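Local coordinates for protein glucose-6-phosphate 1-dehydrogenase (Kluyveromyces lactis, PDB 7E6I) that catalyses the NADP-dependent oxidation of glucose 6-phosphate to 6-phosphogluconolactone, the first step of the oxidative pentose phosphate pathway, at residues A[230-235]-A[299-304]; A[102-107]-A[116-121]; A[196-201]-A[256-261]. All blocks are in the same frame, centred on the assembly; numbering follows the deposited sequence.

Contact 1 (A[230-235]-A[299-304]); sequences GYFDSI and PSYLDD
Y301 reaches from a type I beta turn, Y301 to D304, across to segment 230-235, whose first residues belong to the short helix 229-232, and meets F232 and D233 with the end of its ring. Both segments are part of the C-terminal domain of the glucose-6-phosphate dehydrogenase family, and the turn lies in a loop between strands 285-291 and 316-321 of its mixed sheet. S300, just before the turn, forms an ST motif: S300 OG accepts from D303 N, and S300 N in turn gives its hydrogen to D303 OD2.

Among the polar contacts, Y301 OH comes 3.2 Å from D233 OD1, an oxygen hydrogen-bonded to S311 OG. The carboxylate sits at the ring's edge, its plane only 13° from that of the ring. With CG anti to the backbone N (chi1 173°), the tyrosine ring is carried out from the turn toward the helix. D304 ties the turn to the start of that helix, its OD2 accepting from G227 N and G229 N.

The apolar part is looser. F232 CD2 and Y301 CE1 approach to 4.5 Å, and F232 also touches D240 of helix 236-254. Without the ring, as with an alanine here, a gap would probably open beside F232 and the D233 carboxylate would be freer to turn. The hydroxyl oxygen also packs against the backbone, Y301 OH lying 3.4 Å from D233 CA.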
# COMPACT_ATOMS: atom_id res chain seq x y z
N GLY A 230 -16.67 -11.76 10.60
CA GLY A 230 -17.07 -10.94 11.73
C GLY A 230 -16.14 -9.77 11.95
O GLY A 230 -16.57 -8.68 12.33
N TYR A 231 -14.85 -9.98 11.70
CA TYR A 231 -13.88 -8.89 11.77
C TYR A 231 -14.10 -7.89 10.64
O TYR A 231 -14.06 -6.67 10.85
CB TYR A 231 -12.47 -9.45 11.70
CG TYR A 231 -12.08 -10.25 12.92
CD1 TYR A 231 -12.13 -9.69 14.19
CD2 TYR A 231 -11.65 -11.57 12.80
CE1 TYR A 231 -11.77 -10.41 15.31
CE2 TYR A 231 -11.29 -12.31 13.91
CZ TYR A 231 -11.35 -11.72 15.16
OH TYR A 231 -11.00 -12.45 16.27
N PHE A 232 -14.31 -8.39 9.42
CA PHE A 232 -14.45 -7.51 8.28
C PHE A 232 -15.68 -6.63 8.39
O PHE A 232 -15.74 -5.57 7.74
CB PHE A 232 -14.49 -8.35 7.00
CG PHE A 232 -14.23 -7.58 5.75
CD1 PHE A 232 -12.93 -7.25 5.37
CD2 PHE A 232 -15.27 -7.20 4.92
CE1 PHE A 232 -12.69 -6.56 4.20
CE2 PHE A 232 -15.03 -6.50 3.75
CZ PHE A 232 -13.74 -6.18 3.39
N ASP A 233 -16.65 -7.03 9.22
CA ASP A 233 -17.95 -6.38 9.22
C ASP A 233 -17.83 -4.91 9.58
O ASP A 233 -18.51 -4.06 8.99
CB ASP A 233 -18.89 -7.09 10.19
CG ASP A 233 -20.33 -6.71 9.95
OD1 ASP A 233 -20.84 -7.09 8.88
OD2 ASP A 233 -20.93 -6.02 10.81
N SER A 234 -16.98 -4.58 10.54
CA SER A 234 -16.80 -3.20 10.93
C SER A 234 -15.78 -2.46 10.06
O SER A 234 -15.58 -1.26 10.26
CB SER A 234 -16.36 -3.14 12.39
OG SER A 234 -15.17 -3.90 12.56
N ILE A 235 -15.13 -3.16 9.12
CA ILE A 235 -14.12 -2.58 8.24
C ILE A 235 -14.76 -2.18 6.92
O ILE A 235 -14.95 -0.99 6.64
CB ILE A 235 -12.96 -3.56 7.98
CG1 ILE A 235 -12.30 -4.04 9.27
CG2 ILE A 235 -11.92 -2.91 7.11
CD1 ILE A 235 -11.96 -2.95 10.22
N PRO A 299 -19.94 -20.02 -0.36
CA PRO A 299 -20.92 -19.43 0.56
C PRO A 299 -21.12 -17.95 0.29
O PRO A 299 -20.28 -17.27 -0.31
CB PRO A 299 -20.26 -19.63 1.92
CG PRO A 299 -18.80 -19.49 1.62
CD PRO A 299 -18.60 -20.08 0.23
N SER A 300 -22.27 -17.45 0.74
CA SER A 300 -22.46 -16.01 0.76
C SER A 300 -21.61 -15.38 1.87
O SER A 300 -21.05 -16.07 2.73
CB SER A 300 -23.93 -15.67 0.97
OG SER A 300 -24.34 -16.05 2.28
N TYR A 301 -21.50 -14.06 1.82
CA TYR A 301 -20.85 -13.37 2.93
C TYR A 301 -21.59 -13.66 4.24
O TYR A 301 -20.95 -13.80 5.29
CB TYR A 301 -20.78 -11.87 2.65
CG TYR A 301 -20.27 -11.04 3.81
CD1 TYR A 301 -18.92 -11.05 4.16
CD2 TYR A 301 -21.13 -10.25 4.56
CE1 TYR A 301 -18.46 -10.30 5.22
CE2 TYR A 301 -20.67 -9.49 5.61
CZ TYR A 301 -19.33 -9.52 5.95
OH TYR A 301 -18.87 -8.78 7.02
N LEU A 302 -22.91 -13.79 4.18
CA LEU A 302 -23.73 -14.01 5.38
C LEU A 302 -23.68 -15.45 5.88
O LEU A 302 -23.92 -15.68 7.07
CB LEU A 302 -25.18 -13.60 5.10
CG LEU A 302 -25.44 -12.13 4.74
CD1 LEU A 302 -26.89 -11.94 4.38
CD2 LEU A 302 -25.05 -11.17 5.86
N ASP A 303 -23.37 -16.42 5.01
CA ASP A 303 -23.17 -17.79 5.46
C ASP A 303 -22.08 -17.90 6.52
O ASP A 303 -22.02 -18.92 7.21
CB ASP A 303 -22.80 -18.69 4.28
CG ASP A 303 -23.97 -18.99 3.39
OD1 ASP A 303 -25.11 -18.73 3.81
OD2 ASP A 303 -23.74 -19.48 2.26
N ASP A 304 -21.21 -16.91 6.63
CA ASP A 304 -20.17 -16.94 7.66
C ASP A 304 -20.82 -16.97 9.04
O ASP A 304 -21.68 -16.14 9.36
CB ASP A 304 -19.27 -15.71 7.51
CG ASP A 304 -18.00 -15.81 8.34
OD1 ASP A 304 -18.11 -16.03 9.57
OD2 ASP A 304 -16.89 -15.66 7.78

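Contact 2 (A[102-107]-A[116-121]); sequences KIIEEF and PHRLFY
R118 meets I104 and E105 by the outer end of its side chain, having run the whole way from strand 117-122 to helix 94-110. At its base, CB lies 4.0 Å from CE2 of the F120 ring, two residues along the same strand. CG stands anti to the carbonyl carbon (chi1 -54°), and from there the chain is fully extended to NE, which gives it the length to reach from strand to helix. CD comes within 4.3 Å of I104 CG2. Over this course the side chain also touches V10 of the adjoining strand and L140 and T142 of a nearby loop.

The setting is the Rossmann-type coenzyme domain: helix 94-110 is the connection of the beta-alpha-beta crossover from strand 84-88 to strand 117-122, which lies beside strand 10-14 in the parallel sheet. I104 turns its CB toward the strand, and its CG2 methyl makes the closest approach, 3.5 Å from R118 NE.

Beyond NE the guanidinium has apolar neighbours. P116 CB covers one face, 3.2 Å above the plane and offset toward the rim, while I104 CG2 comes in obliquely, 4.0 Å from R118 CZ. At the tip, NH2 is 4.2 Å from E105 CG, but the E105 carboxylate instead makes a salt bridge with K101. The ionic partner of R118 NH2 is E108 OE1, one helical turn on from I104.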
# COMPACT_ATOMS: atom_id res chain seq x y z
N LYS A 102 19.74 -1.14 27.95
CA LYS A 102 21.04 -1.65 28.39
C LYS A 102 21.66 -2.57 27.35
O LYS A 102 22.85 -2.45 27.03
CB LYS A 102 20.91 -2.37 29.74
N ILE A 103 20.88 -3.52 26.83
CA ILE A 103 21.36 -4.36 25.74
C ILE A 103 21.92 -3.50 24.62
O ILE A 103 22.99 -3.79 24.06
CB ILE A 103 20.24 -5.29 25.23
CG1 ILE A 103 19.44 -5.86 26.40
CG2 ILE A 103 20.81 -6.40 24.35
CD1 ILE A 103 18.48 -6.96 26.00
N ILE A 104 21.22 -2.42 24.27
CA ILE A 104 21.60 -1.63 23.10
C ILE A 104 22.85 -0.82 23.39
O ILE A 104 23.79 -0.79 22.58
CB ILE A 104 20.43 -0.74 22.65
CG1 ILE A 104 19.33 -1.58 21.99
CG2 ILE A 104 20.91 0.35 21.68
CD1 ILE A 104 18.09 -0.80 21.62
N GLU A 105 22.90 -0.14 24.54
CA GLU A 105 24.08 0.64 24.88
C GLU A 105 25.31 -0.25 25.07
O GLU A 105 26.43 0.18 24.79
CB GLU A 105 23.80 1.46 26.13
CG GLU A 105 22.82 2.61 25.88
CD GLU A 105 22.50 3.42 27.13
OE1 GLU A 105 22.05 4.58 26.98
OE2 GLU A 105 22.68 2.91 28.26
N GLU A 106 25.11 -1.49 25.54
CA GLU A 106 26.22 -2.44 25.59
C GLU A 106 26.79 -2.69 24.21
O GLU A 106 28.01 -2.65 24.01
CB GLU A 106 25.74 -3.76 26.21
CG GLU A 106 25.89 -3.84 27.71
CD GLU A 106 26.08 -5.27 28.22
OE1 GLU A 106 25.10 -6.06 28.19
OE2 GLU A 106 27.20 -5.60 28.65
N PHE A 107 25.91 -2.97 23.24
CA PHE A 107 26.35 -3.22 21.87
C PHE A 107 26.95 -1.97 21.25
O PHE A 107 27.97 -2.04 20.54
CB PHE A 107 25.18 -3.74 21.04
CG PHE A 107 25.43 -3.76 19.55
CD1 PHE A 107 26.06 -4.85 18.96
CD2 PHE A 107 25.03 -2.70 18.74
CE1 PHE A 107 26.29 -4.88 17.59
CE2 PHE A 107 25.27 -2.73 17.38
CZ PHE A 107 25.90 -3.82 16.80
N PRO A 116 24.37 6.77 17.99
CA PRO A 116 23.47 5.63 17.86
C PRO A 116 22.53 5.79 16.66
O PRO A 116 21.95 6.86 16.44
CB PRO A 116 22.70 5.62 19.18
CG PRO A 116 23.50 6.47 20.12
CD PRO A 116 24.24 7.46 19.29
N HIS A 117 22.41 4.73 15.87
CA HIS A 117 21.45 4.65 14.76
C HIS A 117 20.47 3.53 15.08
O HIS A 117 20.83 2.35 15.03
CB HIS A 117 22.15 4.37 13.44
CG HIS A 117 23.00 5.49 12.93
ND1 HIS A 117 23.93 5.32 11.93
CD2 HIS A 117 23.08 6.80 13.30
CE1 HIS A 117 24.53 6.47 11.69
NE2 HIS A 117 24.04 7.38 12.51
N ARG A 118 19.22 3.89 15.40
CA ARG A 118 18.25 2.92 15.90
C ARG A 118 16.96 2.97 15.10
O ARG A 118 16.35 4.04 14.95
CB ARG A 118 17.95 3.17 17.39
CG ARG A 118 19.21 3.20 18.25
CD ARG A 118 18.90 3.52 19.68
NE ARG A 118 20.12 3.55 20.49
CZ ARG A 118 20.27 4.30 21.57
NH1 ARG A 118 19.28 5.09 21.98
NH2 ARG A 118 21.40 4.27 22.25
N LEU A 119 16.54 1.81 14.58
CA LEU A 119 15.26 1.66 13.91
C LEU A 119 14.35 0.82 14.81
O LEU A 119 14.75 -0.26 15.27
CB LEU A 119 15.43 1.00 12.53
CG LEU A 119 14.19 0.82 11.64
CD1 LEU A 119 13.62 2.18 11.24
CD2 LEU A 119 14.47 -0.03 10.39
N PHE A 120 13.16 1.32 15.08
CA PHE A 120 12.13 0.59 15.82
C PHE A 120 10.99 0.25 14.86
O PHE A 120 10.27 1.15 14.41
CB PHE A 120 11.62 1.42 16.99
CG PHE A 120 12.68 1.75 18.00
CD1 PHE A 120 13.07 0.81 18.94
CD2 PHE A 120 13.30 2.98 17.99
CE1 PHE A 120 14.05 1.10 19.87
CE2 PHE A 120 14.29 3.28 18.91
CZ PHE A 120 14.67 2.34 19.85
N TYR A 121 10.84 -1.03 14.55
CA TYR A 121 9.71 -1.50 13.74
C TYR A 121 8.59 -1.95 14.67
O TYR A 121 8.77 -2.90 15.44
CB TYR A 121 10.14 -2.64 12.81
CG TYR A 121 9.16 -2.88 11.69
CD1 TYR A 121 7.84 -3.28 11.95
CD2 TYR A 121 9.54 -2.70 10.36
CE1 TYR A 121 6.94 -3.49 10.93
CE2 TYR A 121 8.64 -2.91 9.33
CZ TYR A 121 7.35 -3.30 9.61
OH TYR A 121 6.45 -3.51 8.57

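Contact 3 (A[196-201]-A[256-261]); sequences MRFGNT and ERPVSF
E256 meets F198 through its backbone, with F198 CZ 3.5 Å from E256 C; its side chain starts out away from the ring, and its carboxylate pairs with R327 in a salt bridge. R257 carries most of the contact. Its CA lies over one face of the F198 ring, and its CB makes a CH-pi contact with that ring, 3.9 Å from the centroid and 23° off the normal. The arginine then bends at CG-CD (chi3 -60°) and runs on alongside the phenylalanine, the two side chains passing in opposite directions, which brings one guanidinium face against F198 CB. NH2 donates to F198 O over 3.2 Å, so the guanidinium is bound to a carbonyl at the C-terminal end of helix 193-198. P258 follows, with CD 4.3 Å from F198 CE2.

The F198 ring lies between R257 CA and CB on one face and the R197 guanidinium on the other, with F198 CZ above the centre of that group. R197 NH1 and NH2 bond to L252 O and M255 O, tying helix 193-198 to the end of helix 236-254. The loop thus runs from that helix past F198 into helix 263-276, where P258 rests on S265 and V266, while N204 of helix 201-204 touches both F198 and R257.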
# COMPACT_ATOMS: atom_id res chain seq x y z
N MET A 196 7.67 6.98 -15.05
CA MET A 196 6.96 6.58 -16.26
C MET A 196 6.18 7.73 -16.87
O MET A 196 6.25 7.97 -18.08
CB MET A 196 6.02 5.43 -15.93
CG MET A 196 5.58 4.61 -17.13
SD MET A 196 4.04 3.75 -16.75
CE MET A 196 3.07 5.10 -16.06
N ARG A 197 5.41 8.47 -16.05
CA ARG A 197 4.60 9.53 -16.64
C ARG A 197 5.40 10.82 -16.83
O ARG A 197 5.37 11.41 -17.91
CB ARG A 197 3.31 9.78 -15.83
CG ARG A 197 3.50 10.09 -14.37
CD ARG A 197 2.16 10.33 -13.60
NE ARG A 197 1.61 11.66 -13.88
CZ ARG A 197 1.20 12.52 -12.95
NH1 ARG A 197 1.26 12.21 -11.66
NH2 ARG A 197 0.70 13.70 -13.33
N PHE A 198 6.14 11.26 -15.80
CA PHE A 198 6.87 12.52 -15.90
C PHE A 198 8.12 12.43 -16.76
O PHE A 198 8.58 13.45 -17.30
CB PHE A 198 7.23 13.04 -14.50
CG PHE A 198 6.05 13.53 -13.71
CD1 PHE A 198 5.26 14.57 -14.18
CD2 PHE A 198 5.71 12.94 -12.49
CE1 PHE A 198 4.18 15.01 -13.46
CE2 PHE A 198 4.63 13.39 -11.75
CZ PHE A 198 3.86 14.43 -12.25
N GLY A 199 8.69 11.24 -16.91
CA GLY A 199 9.88 11.12 -17.71
C GLY A 199 9.67 10.81 -19.16
O GLY A 199 10.65 10.57 -19.87
N ASN A 200 8.42 10.78 -19.66
CA ASN A 200 8.17 10.42 -21.05
C ASN A 200 7.13 11.36 -21.64
O ASN A 200 5.95 11.31 -21.27
CB ASN A 200 7.72 8.97 -21.16
CG ASN A 200 8.81 8.01 -20.74
OD1 ASN A 200 9.76 7.78 -21.50
ND2 ASN A 200 8.72 7.47 -19.52
N THR A 201 7.59 12.23 -22.55
CA THR A 201 6.70 13.15 -23.25
C THR A 201 5.51 12.43 -23.89
O THR A 201 4.40 12.97 -23.91
CB THR A 201 7.50 13.90 -24.31
OG1 THR A 201 8.55 14.61 -23.66
CG2 THR A 201 6.62 14.88 -25.06
N GLU A 256 0.86 16.74 -9.40
CA GLU A 256 1.81 17.47 -10.24
C GLU A 256 3.23 17.02 -9.94
O GLU A 256 3.50 16.28 -8.98
CB GLU A 256 1.70 18.98 -10.03
CG GLU A 256 0.30 19.55 -10.26
CD GLU A 256 -0.15 19.47 -11.71
OE1 GLU A 256 0.69 19.73 -12.62
OE2 GLU A 256 -1.34 19.17 -11.95
N ARG A 257 4.16 17.49 -10.77
CA ARG A 257 5.54 17.05 -10.70
C ARG A 257 6.20 17.66 -9.46
O ARG A 257 6.08 18.86 -9.23
CB ARG A 257 6.30 17.46 -11.97
CG ARG A 257 7.81 17.20 -11.95
CD ARG A 257 8.55 18.03 -13.02
NE ARG A 257 8.05 17.69 -14.35
CZ ARG A 257 8.58 16.75 -15.13
NH1 ARG A 257 9.66 16.08 -14.73
NH2 ARG A 257 8.03 16.49 -16.32
N PRO A 258 6.89 16.87 -8.65
CA PRO A 258 7.63 17.47 -7.53
C PRO A 258 8.68 18.44 -8.07
O PRO A 258 9.38 18.15 -9.05
CB PRO A 258 8.26 16.26 -6.82
CG PRO A 258 7.70 15.02 -7.47
CD PRO A 258 6.96 15.40 -8.71
N VAL A 259 8.75 19.62 -7.47
CA VAL A 259 9.62 20.64 -8.06
C VAL A 259 11.04 20.55 -7.53
O VAL A 259 11.95 21.11 -8.15
CB VAL A 259 9.02 22.06 -7.91
CG1 VAL A 259 7.61 22.00 -7.34
CG2 VAL A 259 9.90 22.95 -7.09
N SER A 260 11.28 19.80 -6.46
CA SER A 260 12.64 19.61 -5.98
C SER A 260 12.89 18.11 -5.86
O SER A 260 12.01 17.30 -6.14
CB SER A 260 12.87 20.33 -4.65
OG SER A 260 12.86 19.42 -3.57
N PHE A 261 14.10 17.73 -5.44
CA PHE A 261 14.45 16.33 -5.23
C PHE A 261 14.29 15.89 -3.79
O PHE A 261 14.50 14.72 -3.49
CB PHE A 261 15.88 16.03 -5.71
CG PHE A 261 16.01 16.01 -7.20
CD1 PHE A 261 16.25 17.18 -7.91
CD2 PHE A 261 15.85 14.83 -7.92
CE1 PHE A 261 16.35 17.17 -9.30
CE2 PHE A 261 15.94 14.81 -9.32
CZ PHE A 261 16.19 15.98 -10.00

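In the fold
Contact 2 belongs to the coenzyme-binding domain, while contacts 1 and 3 both fall in the C-terminal domain, on opposite sides of the chain's centre. Contact 1 is the one near the substrate: the F232 side chain is about 5 Å from the bound glucose 6-phosphate and about 4 Å from those of D240 and K339, two residues of its pocket. Contacts 2 and 3 lie away from the substrate and coenzyme sites. None touches another: nearest atoms are about 18 Å apart for contacts 1 and 2, about 19 Å for 2 and 3, and about 27 Å for 1 and 3. Helix 236-254 links contacts 1 and 3 along the chain, starting just after 230-235 and ending just before 256-261.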